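Local structure of carbohydrate binding family 6 (Clostridium thermocellum, 5A8C) at residues T37-A42 with Y297-C302; P260-N265 with V281-T286. The protein hydrolyses alpha-L-arabinofuranosidic linkages as a family 43 glycoside hydrolase, probably trimming arabinose from plant polysaccharides. All blocks are in the same frame, centred on the assembly; numbering follows the deposited sequence.

Contact 1 of 2, residues T37-A42 with Y297-C302; sequences TADPAA and YQRNVC. With TRS (2-amino-2-hydroxymethyl-propane-1,3-diol), chain C.
Ala38 sets its CB squarely over the centre of the Arg299 guanidinium, 3.2 Å above the plane; a methyl group with nothing beyond it can sit directly on the flat cation. The arginine chain bends about its CG-CD bond (chi3 -78°), which swings NE round, and at the edge of the group, in its plane, stands O3 of the bound TRS molecule. Both terminal nitrogens donate to that oxygen, Arg299 NH1 to TRS O3 at 2.9 Å and NH2 from slightly further. TRS O3 gives its own proton to Asp39 OD2 at 2.6 Å, while Asp39 OD1 meets Arg299 NH1 obliquely in a long salt bridge of charges alone. Ser54 also bonds Asp39 OD2, and Arg299 NH2 forms a salt bridge with Asp56, NH1 a hydrogen bond with Asn266 OD1. In this five-bladed beta-propeller the segments come from opposite ends of the chain: strand 36-45 turns a corner at Asp39, beside the central pocket that TRS occupies and that is probably the substrate site. Further out, Thr37 N donates to Arg299 O at 2.8 Å, from above the carbonyl plane. Thr37 OG1, placed between backbone N and carbonyl carbon (chi1 52°), accepts from Val301 N at 2.9 Å, so a side-chain hydroxyl takes this backbone N-H. Val301 CG2 reaches Pro40 CB at 4.0 Å, two compact apolar groups suited to a buried contact.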
ATOM      1  N   THR A  37     -10.473  -7.697   2.752  1.00  5.99           N
ATOM      2  CA  THR A  37      -9.163  -7.261   2.258  1.00  6.30           C
ATOM      3  C   THR A  37      -9.092  -5.754   2.273  1.00  5.70           C
ATOM      4  O   THR A  37     -10.071  -5.044   2.017  1.00  6.28           O
ATOM      5  CB  THR A  37      -8.957  -7.747   0.784  1.00  7.13           C
ATOM      6  OG1 THR A  37     -10.036  -7.388  -0.068  1.00  7.31           O
ATOM      7  CG2 THR A  37      -8.724  -9.257   0.753  1.00  7.47           C
ATOM      8  N   ALA A  38      -7.876  -5.232   2.528  1.00  5.45           N
ATOM      9  CA  ALA A  38      -7.667  -3.792   2.657  1.00  5.29           C
ATOM     10  C   ALA A  38      -6.251  -3.420   2.201  1.00  4.72           C
ATOM     11  O   ALA A  38      -5.378  -4.281   2.015  1.00  5.47           O
ATOM     12  CB  ALA A  38      -7.836  -3.347   4.105  1.00  6.15           C
ATOM     13  N   ASP A  39      -6.060  -2.126   2.015  1.00  4.76           N
ATOM     14  CA  ASP A  39      -4.672  -1.582   1.858  1.00  4.74           C
ATOM     15  C   ASP A  39      -3.896  -2.236   0.730  1.00  4.66           C
ATOM     16  O   ASP A  39      -2.766  -2.698   0.905  1.00  5.43           O
ATOM     17  CB  ASP A  39      -3.882  -1.731   3.168  1.00  5.25           C
ATOM     18  CG  ASP A  39      -4.635  -1.281   4.382  1.00  5.04           C
ATOM     19  OD1 ASP A  39      -5.340  -0.266   4.330  1.00  5.35           O
ATOM     20  OD2 ASP A  39      -4.438  -1.969   5.454  1.00  5.89           O
ATOM     21  N   PRO A  40      -4.498  -2.337  -0.465  1.00  4.88           N
ATOM     22  CA  PRO A  40      -3.849  -3.096  -1.533  1.00  4.93           C
ATOM     23  C   PRO A  40      -2.534  -2.523  -2.034  1.00  4.72           C
ATOM     24  O   PRO A  40      -2.354  -1.280  -2.069  1.00  5.71           O
ATOM     25  CB  PRO A  40      -4.894  -3.075  -2.627  1.00  5.90           C
ATOM     26  CG  PRO A  40      -5.646  -1.793  -2.415  1.00  5.57           C
ATOM     27  CD  PRO A  40      -5.750  -1.709  -0.914  1.00  5.60           C
ATOM     28  N   ALA A  41      -1.703  -3.412  -2.541  1.00  5.14           N
ATOM     29  CA  ALA A  41      -0.544  -3.085  -3.354  1.00  5.58           C
ATOM     30  C   ALA A  41      -0.524  -4.064  -4.524  1.00  5.45           C
ATOM     31  O   ALA A  41      -0.993  -5.186  -4.409  1.00  8.80           O
ATOM     32  CB  ALA A  41       0.742  -3.150  -2.541  1.00  6.84           C
ATOM     33  N   ALA A  42       0.055  -3.675  -5.638  1.00  5.77           N
ATOM     34  CA  ALA A  42      -0.043  -4.477  -6.861  1.00  6.52           C
ATOM     35  C   ALA A  42       1.253  -4.562  -7.611  1.00  6.41           C
ATOM     36  O   ALA A  42       2.050  -3.624  -7.634  1.00  7.03           O
ATOM     37  CB  ALA A  42      -1.126  -3.933  -7.779  1.00  8.12           C
ATOM     38  N   TYR A 297     -13.576  -2.714  10.387  1.00  6.41           N
ATOM     39  CA  TYR A 297     -12.402  -3.567  10.149  1.00  6.98           C
ATOM     40  C   TYR A 297     -12.757  -4.722   9.211  1.00  6.50           C
ATOM     41  O   TYR A 297     -12.158  -5.807   9.311  1.00  7.04           O
ATOM     42  CB  TYR A 297     -11.831  -4.127  11.441  1.00  7.74           C
ATOM     43  CG  TYR A 297     -11.460  -3.037  12.433  1.00  8.25           C
ATOM     44  CD1 TYR A 297     -10.392  -2.191  12.200  1.00  9.13           C
ATOM     45  CD2 TYR A 297     -12.194  -2.862  13.579  1.00  9.49           C
ATOM     46  CE1 TYR A 297     -10.039  -1.200  13.089  1.00 10.35           C
ATOM     47  CE2 TYR A 297     -11.864  -1.848  14.489  1.00 10.82           C
ATOM     48  CZ  TYR A 297     -10.821  -1.018  14.207  1.00 10.89           C
ATOM     49  OH  TYR A 297     -10.501   0.018  15.084  1.00 14.57           O
ATOM     50  N   GLN A 298     -13.718  -4.517   8.301  1.00  6.38           N
ATOM     51  CA  GLN A 298     -14.109  -5.546   7.335  1.00  6.46           C
ATOM     52  C   GLN A 298     -14.238  -4.891   5.986  1.00  6.07           C
ATOM     53  O   GLN A 298     -15.334  -4.612   5.484  1.00  6.83           O
ATOM     54  CB  GLN A 298     -15.356  -6.300   7.767  1.00  6.79           C
ATOM     55  CG  GLN A 298     -15.059  -7.226   8.960  1.00  7.08           C
ATOM     56  CD  GLN A 298     -16.226  -8.046   9.449  1.00  7.41           C
ATOM     57  OE1 GLN A 298     -16.094  -9.260   9.616  1.00  8.49           O
ATOM     58  NE2 GLN A 298     -17.324  -7.384   9.782  1.00  8.56           N
ATOM     59  N   ARG A 299     -13.085  -4.640   5.349  1.00  5.38           N
ATOM     60  CA  ARG A 299     -12.964  -3.924   4.086  1.00  5.58           C
ATOM     61  C   ARG A 299     -12.939  -4.910   2.911  1.00  5.45           C
ATOM     62  O   ARG A 299     -12.785  -6.110   3.091  1.00  5.94           O
ATOM     63  CB  ARG A 299     -11.721  -3.052   4.127  1.00  5.51           C
ATOM     64  CG  ARG A 299     -11.832  -1.907   5.139  1.00  5.83           C
ATOM     65  CD  ARG A 299     -10.521  -1.283   5.499  1.00  5.50           C
ATOM     66  NE  ARG A 299      -9.780  -2.093   6.458  1.00  5.55           N
ATOM     67  CZ  ARG A 299      -8.594  -1.723   6.929  1.00  5.31           C
ATOM     68  NH1 ARG A 299      -8.127  -0.505   6.717  1.00  5.71           N
ATOM     69  NH2 ARG A 299      -7.860  -2.581   7.605  1.00  6.15           N
ATOM     70  N   ASN A 300     -13.035  -4.361   1.698  1.00  5.41           N
ATOM     71  CA  ASN A 300     -12.814  -5.161   0.488  1.00  5.63           C
ATOM     72  C   ASN A 300     -12.064  -4.343  -0.539  1.00  5.12           C
ATOM     73  O   ASN A 300     -12.294  -3.130  -0.709  1.00  5.87           O
ATOM     74  CB  ASN A 300     -14.117  -5.719  -0.087  1.00  5.82           C
ATOM     75  CG  ASN A 300     -15.095  -4.615  -0.448  1.00  5.74           C
ATOM     76  OD1 ASN A 300     -15.910  -4.179   0.355  1.00  6.26           O
ATOM     77  ND2 ASN A 300     -15.009  -4.150  -1.695  1.00  6.52           N
ATOM     78  N   VAL A 301     -11.214  -5.026  -1.293  1.00  5.46           N
ATOM     79  CA  VAL A 301     -10.454  -4.397  -2.370  1.00  5.51           C
ATOM     80  C   VAL A 301     -11.361  -3.926  -3.488  1.00  5.45           C
ATOM     81  O   VAL A 301     -12.391  -4.522  -3.821  1.00  6.64           O
ATOM     82  CB  VAL A 301      -9.364  -5.352  -2.854  1.00  6.19           C
ATOM     83  CG1 VAL A 301      -9.940  -6.630  -3.473  1.00  6.96           C
ATOM     84  CG2 VAL A 301      -8.378  -4.721  -3.802  1.00  7.49           C
ATOM     85  N   CYS A 302     -10.926  -2.863  -4.181  1.00  6.10           N
ATOM     86  CA  CYS A 302     -11.542  -2.244  -5.335  1.00  6.08           C
ATOM     87  C   CYS A 302     -10.475  -1.894  -6.370  1.00  5.69           C
ATOM     88  O   CYS A 302      -9.319  -1.700  -6.012  1.00  5.90           O
ATOM     89  CB  CYS A 302     -12.320  -0.982  -4.946  1.00  6.71           C
ATOM     90  SG  CYS A 302     -13.706  -1.187  -3.832  1.00  7.72           S
TER
HETATM   91  C   TRS C1331      -3.728   0.958   8.157  1.00  5.85           C
HETATM   92  C1  TRS C1331      -2.666   1.341   9.180  1.00  6.77           C
HETATM   93  C2  TRS C1331      -3.182   1.127   6.747  1.00  6.01           C
HETATM   94  C3  TRS C1331      -4.245  -0.488   8.400  1.00  5.90           C
HETATM   95  N   TRS C1331      -4.901   1.899   8.312  1.00  5.88           N
HETATM   96  O1  TRS C1331      -1.524   0.514   8.974  1.00  8.48           O
HETATM   97  O2  TRS C1331      -3.039   2.510   6.409  1.00  6.30           O
HETATM   98  O3  TRS C1331      -5.357  -0.829   7.628  1.00  6.03           O

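Contact 2 of 2, residues P260-N265 with V281-T286; sequences PDNYSN and VYHNRT
Arg285 reaches across to Asn262, its NH1 donating to Asn262 OD1 at 2.8 Å and 159°. This joins the loop between strands 250-256 and 270-274 of the beta-propeller to the end of strand 277-284, where the chain passes into helix 286-291 with Arg285 at the N-cap position. The amide oxygen lies exactly in the guanidinium plane, whereas NH1 stands above the plane of the Asn262 carbonyl. Asn265 crosses the arginine at about a right angle and rests its CB over the centre of the guanidinium, 3.4 Å above the plane. An arginine suits this place because its chain, extended from CG to NE, carries the guanidinium to the Asn262 and Asn265 side chains, and its several N-H groups serve many carbonyls. Tyr263 brings its ring edge to the aliphatic part, CD1 lying 3.9 Å from Arg285 CB. The backbone adds to the grip: Arg285 N donates to Asp261 O at 2.8 Å. Asn284, with CG between its backbone N and carbonyl carbon (chi1 73°), sends ND2 to Pro260 O at 2.9 Å.

In the second shell, Pro295 O and Val296 O take up Arg285 NE and NH2, fixing the rotation of the guanidinium, and Asn262 ND2 is held by Gln258 and Asn266 O. His283 NE2 shares that Asn266 carbonyl, while its ND1 is hydrogen-bonded to Asp39 N. Beside the start of helix 286-291, partly exposed Asp261 meets the buried Thr286 hydroxyl: Asp261 OD2 lies 2.7 Å from Thr286 OG1, which is also within bonding distance of Gln290 OE1.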
ATOM      1  N   PRO A 260     -17.497   5.123  -2.540  1.00  7.99           N
ATOM      2  CA  PRO A 260     -18.809   4.754  -1.991  1.00  8.46           C
ATOM      3  C   PRO A 260     -18.695   3.661  -0.952  1.00  7.37           C
ATOM      4  O   PRO A 260     -17.757   2.862  -0.928  1.00  7.69           O
ATOM      5  CB  PRO A 260     -19.596   4.296  -3.228  1.00  9.80           C
ATOM      6  CG  PRO A 260     -18.541   3.861  -4.164  1.00 11.49           C
ATOM      7  CD  PRO A 260     -17.353   4.770  -3.944  1.00  9.49           C
ATOM      8  N   ASP A 261     -19.696   3.634  -0.075  1.00  7.19           N
ATOM      9  CA  ASP A 261     -19.793   2.579   0.919  1.00  7.40           C
ATOM     10  C   ASP A 261     -18.544   2.437   1.762  1.00  6.58           C
ATOM     11  O   ASP A 261     -18.082   1.320   2.030  1.00  6.99           O
ATOM     12  CB  ASP A 261     -20.175   1.236   0.275  1.00  8.26           C
ATOM     13  CG  ASP A 261     -21.513   1.222  -0.433  1.00  9.17           C
ATOM     14  OD1 ASP A 261     -22.341   2.143  -0.190  1.00 11.13           O
ATOM     15  OD2 ASP A 261     -21.766   0.272  -1.191  1.00 10.56           O
ATOM     16  N   ASN A 262     -18.025   3.577   2.237  1.00  6.70           N
ATOM     17  CA  ASN A 262     -16.829   3.573   3.036  1.00  6.32           C
ATOM     18  C   ASN A 262     -16.978   4.123   4.425  1.00  6.36           C
ATOM     19  O   ASN A 262     -15.974   4.172   5.174  1.00  6.89           O
ATOM     20  CB  ASN A 262     -15.645   4.201   2.307  1.00  6.61           C
ATOM     21  CG  ASN A 262     -14.330   3.739   2.861  1.00  5.97           C
ATOM     22  OD1 ASN A 262     -14.097   2.523   2.981  1.00  6.13           O
ATOM     23  ND2 ASN A 262     -13.442   4.647   3.168  1.00  6.51           N
ATOM     24  N   TYR A 263     -18.156   4.610   4.815  1.00  7.16           N
ATOM     25  CA  TYR A 263     -18.440   4.939   6.217  1.00  7.75           C
ATOM     26  C   TYR A 263     -17.480   5.996   6.779  1.00  7.26           C
ATOM     27  O   TYR A 263     -17.197   6.019   7.968  1.00  8.66           O
ATOM     28  CB  TYR A 263     -18.474   3.703   7.091  1.00  8.05           C
ATOM     29  CG  TYR A 263     -19.531   2.703   6.699  1.00  8.47           C
ATOM     30  CD1 TYR A 263     -19.291   1.743   5.738  1.00  8.63           C
ATOM     31  CD2 TYR A 263     -20.778   2.714   7.306  1.00  9.47           C
ATOM     32  CE1 TYR A 263     -20.253   0.796   5.390  1.00  9.99           C
ATOM     33  CE2 TYR A 263     -21.757   1.797   6.948  1.00 10.97           C
ATOM     34  CZ  TYR A 263     -21.454   0.824   6.027  1.00 11.21           C
ATOM     35  OH  TYR A 263     -22.389  -0.136   5.695  1.00 14.81           O
ATOM     36  N   SER A 264     -17.037   6.914   5.911  1.00  7.39           N
ATOM     37  CA  SER A 264     -16.144   8.014   6.333  1.00  7.58           C
ATOM     38  C   SER A 264     -14.922   7.519   7.069  1.00  7.29           C
ATOM     39  O   SER A 264     -14.376   8.186   7.937  1.00  8.93           O
ATOM     40  CB  SER A 264     -16.887   9.062   7.160  1.00  8.70           C
ATOM     41  OG  SER A 264     -17.971   9.572   6.388  1.00 10.91           O
ATOM     42  N   ASN A 265     -14.423   6.341   6.667  1.00  6.97           N
ATOM     43  CA  ASN A 265     -13.299   5.715   7.342  1.00  6.78           C
ATOM     44  C   ASN A 265     -12.046   5.723   6.461  1.00  5.90           C
ATOM     45  O   ASN A 265     -11.947   6.496   5.514  1.00  6.58           O
ATOM     46  CB  ASN A 265     -13.708   4.346   7.869  1.00  7.97           C
ATOM     47  CG  ASN A 265     -12.974   3.994   9.184  1.00  9.71           C
ATOM     48  OD1 ASN A 265     -11.711   3.860   9.244  1.00 11.48           O
ATOM     49  ND2 ASN A 265     -13.731   3.795  10.219  1.00 10.73           N
ATOM     50  N   VAL A 281      -5.804   0.773  -7.263  1.00  5.55           N
ATOM     51  CA  VAL A 281      -6.398  -0.233  -6.408  1.00  5.61           C
ATOM     52  C   VAL A 281      -6.587   0.409  -5.042  1.00  5.05           C
ATOM     53  O   VAL A 281      -5.743   1.177  -4.586  1.00  5.67           O
ATOM     54  CB  VAL A 281      -5.560  -1.516  -6.363  1.00  6.73           C
ATOM     55  CG1 VAL A 281      -5.623  -2.272  -7.694  1.00  9.23           C
ATOM     56  CG2 VAL A 281      -4.172  -1.366  -5.893  1.00  8.01           C
ATOM     57  N   TYR A 282      -7.698   0.094  -4.382  1.00  5.15           N
ATOM     58  CA  TYR A 282      -8.046   0.755  -3.119  1.00  5.08           C
ATOM     59  C   TYR A 282      -8.959  -0.131  -2.355  1.00  4.95           C
ATOM     60  O   TYR A 282      -9.123  -1.341  -2.699  1.00  5.79           O
ATOM     61  CB  TYR A 282      -8.593   2.169  -3.384  1.00  5.74           C
ATOM     62  CG  TYR A 282      -9.842   2.219  -4.226  1.00  5.90           C
ATOM     63  CD1 TYR A 282      -9.777   2.181  -5.615  1.00  6.78           C
ATOM     64  CD2 TYR A 282     -11.084   2.350  -3.633  1.00  6.24           C
ATOM     65  CE1 TYR A 282     -10.928   2.257  -6.400  1.00  7.23           C
ATOM     66  CE2 TYR A 282     -12.221   2.438  -4.416  1.00  7.19           C
ATOM     67  CZ  TYR A 282     -12.134   2.436  -5.782  1.00  7.60           C
ATOM     68  OH  TYR A 282     -13.299   2.558  -6.512  1.00  9.57           O
ATOM     69  N   HIS A 283      -9.614   0.357  -1.320  1.00  5.01           N
ATOM     70  CA  HIS A 283     -10.614  -0.437  -0.603  1.00  4.96           C
ATOM     71  C   HIS A 283     -11.839   0.370  -0.278  1.00  5.12           C
ATOM     72  O   HIS A 283     -11.846   1.609  -0.194  1.00  5.42           O
ATOM     73  CB  HIS A 283     -10.032  -1.122   0.685  1.00  5.38           C
ATOM     74  CG  HIS A 283      -9.614  -0.192   1.774  1.00  5.04           C
ATOM     75  ND1 HIS A 283      -8.353  -0.230   2.302  1.00  5.27           N
ATOM     76  CD2 HIS A 283     -10.351   0.729   2.465  1.00  5.29           C
ATOM     77  CE1 HIS A 283      -8.322   0.672   3.242  1.00  5.49           C
ATOM     78  NE2 HIS A 283      -9.489   1.282   3.376  1.00  5.44           N
ATOM     79  N   ASN A 284     -12.949  -0.360  -0.051  1.00  5.19           N
ATOM     80  CA  ASN A 284     -14.128   0.221   0.553  1.00  5.38           C
ATOM     81  C   ASN A 284     -14.754  -0.823   1.452  1.00  5.30           C
ATOM     82  O   ASN A 284     -14.077  -1.762   1.886  1.00  5.59           O
ATOM     83  CB  ASN A 284     -15.086   0.853  -0.479  1.00  5.86           C
ATOM     84  CG  ASN A 284     -15.853  -0.120  -1.330  1.00  5.89           C
ATOM     85  OD1 ASN A 284     -15.651  -1.328  -1.236  1.00  6.80           O
ATOM     86  ND2 ASN A 284     -16.719   0.416  -2.164  1.00  7.45           N
ATOM     87  N   ARG A 285     -16.013  -0.613   1.823  1.00  5.82           N
ATOM     88  CA  ARG A 285     -16.721  -1.489   2.774  1.00  5.95           C
ATOM     89  C   ARG A 285     -18.055  -1.969   2.226  1.00  6.10           C
ATOM     90  O   ARG A 285     -18.993  -2.173   2.965  1.00  7.21           O
ATOM     91  CB  ARG A 285     -16.815  -0.795   4.125  1.00  6.52           C
ATOM     92  CG  ARG A 285     -15.442  -0.613   4.779  1.00  6.83           C
ATOM     93  CD  ARG A 285     -15.361   0.613   5.690  1.00  6.72           C
ATOM     94  NE  ARG A 285     -14.232   0.544   6.591  1.00  6.45           N
ATOM     95  CZ  ARG A 285     -13.052   1.169   6.461  1.00  5.75           C
ATOM     96  NH1 ARG A 285     -12.740   1.895   5.393  1.00  5.90           N
ATOM     97  NH2 ARG A 285     -12.188   1.063   7.440  1.00  6.75           N
ATOM     98  N   THR A 286     -18.119  -2.158   0.884  1.00  6.15           N
ATOM     99  CA  THR A 286     -19.363  -2.551   0.263  1.00  6.78           C
ATOM    100  C   THR A 286     -19.777  -3.966   0.612  1.00  7.25           C
ATOM    101  O   THR A 286     -20.991  -4.260   0.721  1.00  8.79           O
ATOM    102  CB  THR A 286     -19.351  -2.297  -1.222  1.00  7.96           C
ATOM    103  OG1 THR A 286     -20.712  -2.204  -1.686  1.00 10.22           O
ATOM    104  CG2 THR A 286     -18.608  -3.302  -1.985  1.00  8.83           C
TER

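In the fold
Contact 1 is wholly buried beside the central pocket, whereas contact 2 lies further from the chain's centre and is partly exposed through its loop. They meet in one antiparallel sheet, since strands 277-284 and 300-306 are neighbours: Asn300 N lies 2.8 Å from Asn284 O, a probable hydrogen bond. Contact 1 brings residues from near the start of the chain to this late sheet, and contact 2, nested within that long closure, ties down a nearby loop. Each has a CB over one guanidinium face, but Arg299 turns its edge to a bound ligand and has carboxylates as salt-bridge partners, whereas Arg285 bonds neutral oxygens. His283, hydrogen-bonded to Asp39 N, links the two.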